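Local coordinates for protein 4-oxalmesaconate hydratase (Pseudomonas putida, PDB 5CGZ) that catalyses the zinc-dependent hydration of the enol form of oxalomesaconate to 4-carboxy-4-hydroxy-2-oxoadipate, the third step of gallate breakdown, at residues A[165-169]-A[226-230]; A[102-106]-A[146-150]; A[62-66]-A[188-192]. All coordinates share one frame. Residue numbers count along the deposited sequence, not the author numbering.

Contact 1 of 3, residues A[165-169]-A[226-230]; sequences CEWRP and EGLQS
Trp-167 turns the CZ2 corner of its indole to the backbone of Gly-227 and Leu-228 in strand 225-230, in the antiparallel part of the mixed sheet of this Rossmann-like, PIG-L family fold. The strand segment 226-230 is extended, while 165-169 is irregular: Glu-166 has left-handed angles (phi/psi 55/40), and Trp-167 to Pro-169 then run extended at about 120° to the strand. The backbones come closest at Pro-169 and Gln-229, with CA atoms 4.7 Å apart.

With chi1 t and chi2 95°, Trp-167 brings CZ2 to 3.2 Å from Gly-227 O, which meets the ring at its edge; NE1 lies 3.6 Å from Gln-229 CB and is hydrogen-bonded to Ala-156 O on the adjoining strand 154-157. The bare CA of Gly-227 makes this fit possible, lying 3.8 Å from Pro-169 CB where a beta carbon would clash with the proline. Pro-169 CA also makes a CH···O contact of 3.3 Å to Leu-228 O.

Gln-229 points toward the loop with chi1 and chi2 both t, so its amide reaches the loop backbone. The CA-to-CB bond of Arg-168 points sideways, and its NH2 is hydrogen-bonded to Gln-164 OE1 of a second subunit, which places the loop at a hexamer interface. Gln-229 OE1 accepts from Arg-168 N at 3.1 Å, while a water bridges Gln-229 NE2 (3.1 Å) to Glu-166 O (3.0 Å).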
loop_
_atom_site.group_PDB
_atom_site.type_symbol
_atom_site.label_atom_id
_atom_site.label_comp_id
_atom_site.label_asym_id
_atom_site.label_seq_id
_atom_site.Cartn_x
_atom_site.Cartn_y
_atom_site.Cartn_z
ATOM N N CYS A 165 -4.187 12.260 4.126
ATOM C CA CYS A 165 -4.472 12.206 2.693
ATOM C C CYS A 165 -3.594 11.205 1.951
ATOM O O CYS A 165 -3.694 11.083 0.733
ATOM C CB CYS A 165 -4.303 13.591 2.063
ATOM S SG CYS A 165 -5.471 14.812 2.694
ATOM N N GLU A 166 -2.725 10.505 2.679
ATOM C CA GLU A 166 -1.768 9.574 2.071
ATOM C C GLU A 166 -0.912 10.262 1.003
ATOM O O GLU A 166 -0.601 9.705 -0.048
ATOM C CB GLU A 166 -2.504 8.365 1.493
ATOM C CG GLU A 166 -3.209 7.543 2.580
ATOM C CD GLU A 166 -4.214 6.543 2.023
ATOM O OE1 GLU A 166 -3.900 5.868 1.022
ATOM O OE2 GLU A 166 -5.326 6.441 2.585
ATOM N N TRP A 167 -0.515 11.486 1.309
ATOM C CA TRP A 167 0.263 12.307 0.402
ATOM C C TRP A 167 1.705 12.342 0.895
ATOM O O TRP A 167 1.958 12.480 2.093
ATOM C CB TRP A 167 -0.357 13.706 0.343
ATOM C CG TRP A 167 0.361 14.759 -0.460
ATOM C CD1 TRP A 167 0.111 15.110 -1.765
ATOM C CD2 TRP A 167 1.392 15.646 0.003
ATOM N NE1 TRP A 167 0.929 16.152 -2.135
ATOM C CE2 TRP A 167 1.723 16.497 -1.078
ATOM C CE3 TRP A 167 2.061 15.804 1.219
ATOM C CZ2 TRP A 167 2.701 17.489 -0.971
ATOM C CZ3 TRP A 167 3.032 16.794 1.320
ATOM C CH2 TRP A 167 3.342 17.622 0.232
ATOM N N ARG A 168 2.647 12.186 -0.023
ATOM C CA ARG A 168 4.061 12.254 0.313
ATOM C C ARG A 168 4.760 13.196 -0.661
ATOM O O ARG A 168 4.635 13.030 -1.864
ATOM C CB ARG A 168 4.717 10.860 0.253
ATOM C CG ARG A 168 6.242 10.906 0.477
ATOM C CD ARG A 168 6.916 9.536 0.331
ATOM N NE ARG A 168 7.072 9.120 -1.065
ATOM C CZ ARG A 168 8.111 9.426 -1.854
ATOM N NH1 ARG A 168 8.133 8.968 -3.104
ATOM N NH2 ARG A 168 9.125 10.183 -1.418
ATOM N N PRO A 169 5.506 14.180 -0.152
ATOM C CA PRO A 169 6.206 15.019 -1.135
ATOM C C PRO A 169 7.414 14.278 -1.694
ATOM O O PRO A 169 8.278 13.909 -0.914
ATOM C CB PRO A 169 6.630 16.246 -0.317
ATOM C CG PRO A 169 6.784 15.719 1.102
ATOM C CD PRO A 169 5.799 14.557 1.245
ATOM N N GLU A 226 8.023 24.399 -0.711
ATOM C CA GLU A 226 6.732 23.752 -0.924
ATOM C C GLU A 226 6.970 22.294 -1.332
ATOM O O GLU A 226 7.870 22.001 -2.128
ATOM C CB GLU A 226 5.910 24.496 -1.988
ATOM C CG GLU A 226 5.316 25.800 -1.462
ATOM C CD GLU A 226 4.617 26.653 -2.531
ATOM O OE1 GLU A 226 4.683 26.322 -3.739
ATOM O OE2 GLU A 226 4.003 27.672 -2.143
ATOM N N GLY A 227 6.197 21.385 -0.752
ATOM C CA GLY A 227 6.297 19.971 -1.089
ATOM C C GLY A 227 5.271 19.615 -2.151
ATOM O O GLY A 227 4.134 20.105 -2.113
ATOM N N LEU A 228 5.677 18.782 -3.103
ATOM C CA LEU A 228 4.814 18.345 -4.202
ATOM C C LEU A 228 4.869 16.828 -4.350
ATOM O O LEU A 228 5.927 16.220 -4.156
ATOM C CB LEU A 228 5.236 18.982 -5.532
ATOM C CG LEU A 228 5.101 20.481 -5.843
ATOM C CD1 LEU A 228 3.669 20.943 -5.703
ATOM C CD2 LEU A 228 6.030 21.317 -4.991
ATOM N N GLN A 229 3.747 16.216 -4.718
ATOM C CA GLN A 229 3.769 14.809 -5.105
ATOM C C GLN A 229 3.492 14.669 -6.596
ATOM O O GLN A 229 2.434 15.059 -7.081
ATOM C CB GLN A 229 2.756 13.981 -4.304
ATOM C CG GLN A 229 2.825 12.495 -4.668
ATOM C CD GLN A 229 2.301 11.556 -3.576
ATOM O OE1 GLN A 229 1.406 11.905 -2.814
ATOM N NE2 GLN A 229 2.873 10.351 -3.507
ATOM N N SER A 230 4.452 14.091 -7.305
ATOM C CA SER A 230 4.390 13.918 -8.752
ATOM C C SER A 230 3.436 12.830 -9.169
ATOM O O SER A 230 3.418 11.759 -8.579
ATOM C CB SER A 230 5.774 13.574 -9.306
ATOM O OG SER A 230 6.735 14.485 -8.814
HETATM O O HOH W 1 1.833 8.432 -1.283
#

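Contact 2 of 3, residues A[102-106]-A[146-150]; sequences YRRVQ and EKIVG
The C-terminal end of helix 92-105 is covered here by the irregular, extended segment 146-150, part of the connection from helix 122-138 to strand 154-157 in the Rossmann-like fold. Tyr-102 to Val-105 are helical; Gln-106 leaves the helix with positive phi (49/55), its N still bonded to Tyr-102 O at 2.8 Å. The CA atoms of Gln-106 and Val-149 are the nearest, 6.1 Å apart.

Arg-103 bends at its base (chi1 m, chi2 m) and then straightens (chi3 t), so that it runs alongside the backbone of 146-149. Its CD comes within 3.1 Å of Lys-147 O and its NE within 3.8 Å of Ile-148 CA. NH1 makes a 2.9 Å salt bridge to OE1 of Glu-146, whose chi1 m, chi2 t conformer brings the carboxylate to the guanidinium edge. Arg-103 also bonds through NE to Ala-137 O and through NH1 to Tyr-142 O, tying helix 92-105 to the end of helix 122-138 and the loop after it.

Gln-106 folds back (chi1 m, chi2 m), sending NE2 to Arg-103 O at 3.1 Å and, weakly, to Lys-147 O at 3.2 Å. Val-149, chi1 154°, sets CG2 3.9 Å from Tyr-102 CB. One water joins Arg-103 O (3.3 Å) to Lys-147 O (2.7 Å), and another donates to Gln-106 OE1 at 2.8 Å while accepting from Gly-150 N at 3.0 Å.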
loop_
_atom_site.group_PDB
_atom_site.type_symbol
_atom_site.label_atom_id
_atom_site.label_comp_id
_atom_site.label_asym_id
_atom_site.label_seq_id
_atom_site.Cartn_x
_atom_site.Cartn_y
_atom_site.Cartn_z
ATOM N N TYR A 102 -6.295 24.220 -21.192
ATOM C CA TYR A 102 -5.049 23.523 -21.514
ATOM C C TYR A 102 -4.580 23.846 -22.927
ATOM O O TYR A 102 -3.401 24.125 -23.152
ATOM C CB TYR A 102 -5.214 22.006 -21.389
ATOM C CG TYR A 102 -4.920 21.405 -20.023
ATOM C CD1 TYR A 102 -3.629 21.009 -19.677
ATOM C CD2 TYR A 102 -5.944 21.177 -19.103
ATOM C CE1 TYR A 102 -3.358 20.426 -18.432
ATOM C CE2 TYR A 102 -5.685 20.588 -17.855
ATOM C CZ TYR A 102 -4.390 20.219 -17.530
ATOM O OH TYR A 102 -4.130 19.644 -16.306
ATOM N N ARG A 103 -5.503 23.774 -23.883
ATOM C CA ARG A 103 -5.162 24.019 -25.284
ATOM C C ARG A 103 -4.650 25.455 -25.479
ATOM O O ARG A 103 -3.736 25.697 -26.261
ATOM C CB ARG A 103 -6.373 23.742 -26.185
ATOM C CG ARG A 103 -6.715 22.254 -26.380
ATOM C CD ARG A 103 -5.777 21.623 -27.380
ATOM N NE ARG A 103 -5.965 20.187 -27.574
ATOM C CZ ARG A 103 -6.800 19.638 -28.456
ATOM N NH1 ARG A 103 -7.570 20.406 -29.224
ATOM N NH2 ARG A 103 -6.871 18.311 -28.565
ATOM N N ARG A 104 -5.225 26.399 -24.743
ATOM C CA ARG A 104 -4.829 27.803 -24.848
ATOM C C ARG A 104 -3.516 28.102 -24.118
ATOM O O ARG A 104 -2.638 28.780 -24.639
ATOM C CB ARG A 104 -5.944 28.696 -24.298
ATOM C CG ARG A 104 -5.653 30.179 -24.378
ATOM C CD ARG A 104 -6.791 31.000 -23.779
ATOM N NE ARG A 104 -6.759 31.028 -22.316
ATOM C CZ ARG A 104 -7.700 30.499 -21.534
ATOM N NH1 ARG A 104 -8.755 29.891 -22.070
ATOM N NH2 ARG A 104 -7.587 30.579 -20.213
ATOM N N VAL A 105 -3.381 27.588 -22.904
ATOM C CA VAL A 105 -2.219 27.892 -22.082
ATOM C C VAL A 105 -0.992 27.054 -22.469
ATOM O O VAL A 105 0.144 27.522 -22.366
ATOM C CB VAL A 105 -2.545 27.676 -20.585
ATOM C CG1 VAL A 105 -1.273 27.762 -19.733
ATOM C CG2 VAL A 105 -3.595 28.687 -20.124
ATOM N N GLN A 106 -1.227 25.825 -22.921
ATOM C CA GLN A 106 -0.138 24.890 -23.225
ATOM C C GLN A 106 0.877 24.802 -22.074
ATOM O O GLN A 106 2.074 25.014 -22.268
ATOM C CB GLN A 106 0.564 25.308 -24.522
ATOM C CG GLN A 106 -0.329 25.234 -25.770
ATOM C CD GLN A 106 -0.478 23.814 -26.295
ATOM O OE1 GLN A 106 0.377 22.962 -26.059
ATOM N NE2 GLN A 106 -1.573 23.552 -27.003
ATOM N N GLU A 146 -6.604 21.746 -33.954
ATOM C CA GLU A 146 -5.984 22.534 -32.890
ATOM C C GLU A 146 -4.664 21.898 -32.460
ATOM O O GLU A 146 -4.504 20.679 -32.531
ATOM C CB GLU A 146 -6.898 22.649 -31.670
ATOM C CG GLU A 146 -8.112 23.514 -31.821
ATOM C CD GLU A 146 -8.741 23.840 -30.468
ATOM O OE1 GLU A 146 -8.359 23.209 -29.448
ATOM O OE2 GLU A 146 -9.611 24.737 -30.419
ATOM N N LYS A 147 -3.728 22.719 -31.999
ATOM C CA LYS A 147 -2.472 22.213 -31.456
ATOM C C LYS A 147 -2.729 21.427 -30.163
ATOM O O LYS A 147 -3.311 21.961 -29.217
ATOM C CB LYS A 147 -1.499 23.361 -31.187
ATOM C CG LYS A 147 -0.138 22.884 -30.725
ATOM C CD LYS A 147 0.738 24.029 -30.242
ATOM C CE LYS A 147 2.104 23.498 -29.815
ATOM N NZ LYS A 147 2.808 24.435 -28.892
ATOM N N ILE A 148 -2.308 20.166 -30.125
ATOM C CA ILE A 148 -2.561 19.332 -28.954
ATOM C C ILE A 148 -1.589 19.656 -27.826
ATOM O O ILE A 148 -0.546 20.281 -28.034
ATOM C CB ILE A 148 -2.460 17.822 -29.278
ATOM C CG1 ILE A 148 -1.014 17.431 -29.594
ATOM C CG2 ILE A 148 -3.393 17.453 -30.426
ATOM C CD1 ILE A 148 -0.834 15.963 -29.901
ATOM N N VAL A 149 -1.950 19.228 -26.626
ATOM C CA VAL A 149 -1.083 19.320 -25.460
ATOM C C VAL A 149 -0.102 18.140 -25.457
ATOM O O VAL A 149 -0.428 17.057 -25.962
ATOM C CB VAL A 149 -1.934 19.346 -24.172
ATOM C CG1 VAL A 149 -1.165 18.819 -22.982
ATOM C CG2 VAL A 149 -2.463 20.758 -23.927
ATOM N N GLY A 150 1.096 18.351 -24.915
ATOM C CA GLY A 150 2.077 17.277 -24.787
ATOM C C GLY A 150 1.853 16.474 -23.509
ATOM O O GLY A 150 0.745 15.995 -23.260
HETATM O O HOH W 2 -4.229 24.495 -29.290
HETATM O O HOH W 3 1.933 21.205 -24.462
#

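Contact 3 of 3, residues A[62-66]-A[188-192]; sequences ARREE and CMAGQ
Near the zinc site, with the Gln-192 side chain about 9 Å from the metal, helix 56-74 meets the tight turn that leads into helix 193-212. Residues 62-66 are regular helix. In 188-192, Met-189 is the centre of an inverse gamma turn (phi/psi -79/77), and a type II beta turn runs from Met-189 to Gln-192, with Gln-192 N bonded to Met-189 O at 3.2 Å. Gly-191 takes the positive phi (76°) of that turn, and Gln-192 occupies the N-cap position of the next helix. The nearest CA atoms are those of Glu-66 and Cys-188, 5.6 Å apart.

Glu-66, chi1 m and chi2 t, points at the turn: CG is 3.3 Å from Cys-188 O, CB is 3.9 Å from Met-189 CE, and OE2 accepts a weak hydrogen bond from Ala-190 N at 3.3 Å. Arg-63, one turn earlier in the helix, makes a salt bridge to the same carboxylate, its chi1 m, chi2 m conformer curling the guanidinium round to it, with NE to Glu-66 OE1 at 3.0 Å and NH2 to Glu-66 OE1 at 3.1 Å. Gln-192 NE2 lies over one face of the guanidinium, 3.8 Å from Arg-63 NH2. A water accepts from Arg-63 NH2 (3.2 Å) and donates to Ala-190 O (2.8 Å).

Arg-63 NH1 also bonds Ser-45 OG in the loop before helix 46-50, while Met-189 and Gln-192 both pack on Trp-16 of helix 13-27, so the turn sits between that helix and helix 56-74.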
loop_
_atom_site.group_PDB
_atom_site.type_symbol
_atom_site.label_atom_id
_atom_site.label_comp_id
_atom_site.label_asym_id
_atom_site.label_seq_id
_atom_site.Cartn_x
_atom_site.Cartn_y
_atom_site.Cartn_z
ATOM N N ALA A 62 -16.477 38.704 -2.401
ATOM C CA ALA A 62 -15.350 38.885 -1.494
ATOM C C ALA A 62 -14.200 37.929 -1.862
ATOM O O ALA A 62 -13.038 38.339 -1.953
ATOM C CB ALA A 62 -15.796 38.681 -0.049
ATOM N N ARG A 63 -14.528 36.661 -2.096
ATOM C CA ARG A 63 -13.515 35.669 -2.466
ATOM C C ARG A 63 -12.827 36.018 -3.792
ATOM O O ARG A 63 -11.609 35.878 -3.922
ATOM C CB ARG A 63 -14.144 34.277 -2.566
ATOM C CG ARG A 63 -14.669 33.717 -1.254
ATOM C CD ARG A 63 -13.550 33.178 -0.383
ATOM N NE ARG A 63 -12.995 34.178 0.527
ATOM C CZ ARG A 63 -13.403 34.360 1.782
ATOM N NH1 ARG A 63 -14.385 33.619 2.286
ATOM N NH2 ARG A 63 -12.831 35.289 2.535
ATOM N N ARG A 64 -13.614 36.462 -4.775
ATOM C CA ARG A 64 -13.080 36.834 -6.086
ATOM C C ARG A 64 -12.057 37.964 -5.959
ATOM O O ARG A 64 -10.985 37.924 -6.571
ATOM C CB ARG A 64 -14.214 37.252 -7.040
ATOM C CG ARG A 64 -13.784 37.493 -8.500
ATOM C CD ARG A 64 -14.942 38.062 -9.375
ATOM N NE ARG A 64 -16.087 37.155 -9.520
ATOM C CZ ARG A 64 -17.275 37.310 -8.920
ATOM N NH1 ARG A 64 -17.495 38.348 -8.121
ATOM N NH2 ARG A 64 -18.254 36.430 -9.119
ATOM N N GLU A 65 -12.378 38.968 -5.153
ATOM C CA GLU A 65 -11.493 40.119 -5.020
ATOM C C GLU A 65 -10.189 39.723 -4.331
ATOM O O GLU A 65 -9.113 40.189 -4.706
ATOM C CB GLU A 65 -12.183 41.247 -4.252
ATOM C CG GLU A 65 -11.777 42.643 -4.714
ATOM C CD GLU A 65 -12.174 42.927 -6.159
ATOM O OE1 GLU A 65 -11.511 43.767 -6.804
ATOM O OE2 GLU A 65 -13.146 42.312 -6.650
ATOM N N GLU A 66 -10.286 38.857 -3.326
ATOM C CA GLU A 66 -9.097 38.353 -2.648
ATOM C C GLU A 66 -8.187 37.593 -3.605
ATOM O O GLU A 66 -6.977 37.815 -3.624
ATOM C CB GLU A 66 -9.491 37.451 -1.484
ATOM C CG GLU A 66 -10.126 38.197 -0.328
ATOM C CD GLU A 66 -10.549 37.264 0.789
ATOM O OE1 GLU A 66 -10.592 36.033 0.553
ATOM O OE2 GLU A 66 -10.834 37.770 1.901
ATOM N N CYS A 188 -3.731 38.577 1.826
ATOM C CA CYS A 188 -4.975 38.925 1.145
ATOM C C CYS A 188 -6.141 38.058 1.616
ATOM O O CYS A 188 -7.296 38.401 1.394
ATOM C CB CYS A 188 -4.833 38.787 -0.371
ATOM S SG CYS A 188 -3.659 39.904 -1.109
ATOM N N MET A 189 -5.837 36.928 2.250
ATOM C CA MET A 189 -6.882 36.044 2.763
ATOM C C MET A 189 -7.400 36.625 4.076
ATOM O O MET A 189 -7.054 36.157 5.172
ATOM C CB MET A 189 -6.368 34.612 2.964
ATOM C CG MET A 189 -5.658 34.014 1.745
ATOM S SD MET A 189 -6.722 33.778 0.303
ATOM C CE MET A 189 -6.380 35.251 -0.639
ATOM N N ALA A 190 -8.222 37.661 3.935
ATOM C CA ALA A 190 -8.733 38.444 5.055
ATOM C C ALA A 190 -9.363 37.605 6.163
ATOM O O ALA A 190 -10.184 36.720 5.905
ATOM C CB ALA A 190 -9.743 39.463 4.543
ATOM N N GLY A 191 -8.972 37.910 7.398
ATOM C CA GLY A 191 -9.555 37.289 8.575
ATOM C C GLY A 191 -9.093 35.868 8.868
ATOM O O GLY A 191 -9.642 35.210 9.757
ATOM N N GLN A 192 -8.079 35.390 8.150
ATOM C CA GLN A 192 -7.663 33.997 8.301
ATOM C C GLN A 192 -6.239 33.866 8.843
ATOM O O GLN A 192 -5.484 32.970 8.452
ATOM C CB GLN A 192 -7.830 33.274 6.963
ATOM C CG GLN A 192 -9.261 33.402 6.436
ATOM C CD GLN A 192 -9.514 32.657 5.135
ATOM O OE1 GLN A 192 -9.400 31.426 5.071
ATOM N NE2 GLN A 192 -9.885 33.401 4.089
HETATM O O HOH W 4 -12.949 36.170 5.644
#

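In the fold
All three contacts are partly buried and separate, and none shares a helix or strand with another. Contact 1 belongs to the antiparallel part of the sheet and combines an indole, a proline and a glycine with a glutamine amide that bonds the loop backbone, with a second subunit alongside. Contact 2 lies farthest from the chain centre, about 19 Å, and away from the zinc; a buried arginine paired with a glutamate, a glutamine and two waters join a helix end to a loop. Contact 3, across the chain centre from contact 1, joins helix 56-74 to the turn before helix 193-212, near the metal, through a carboxylate already paired within its own helix, and touches no other chain.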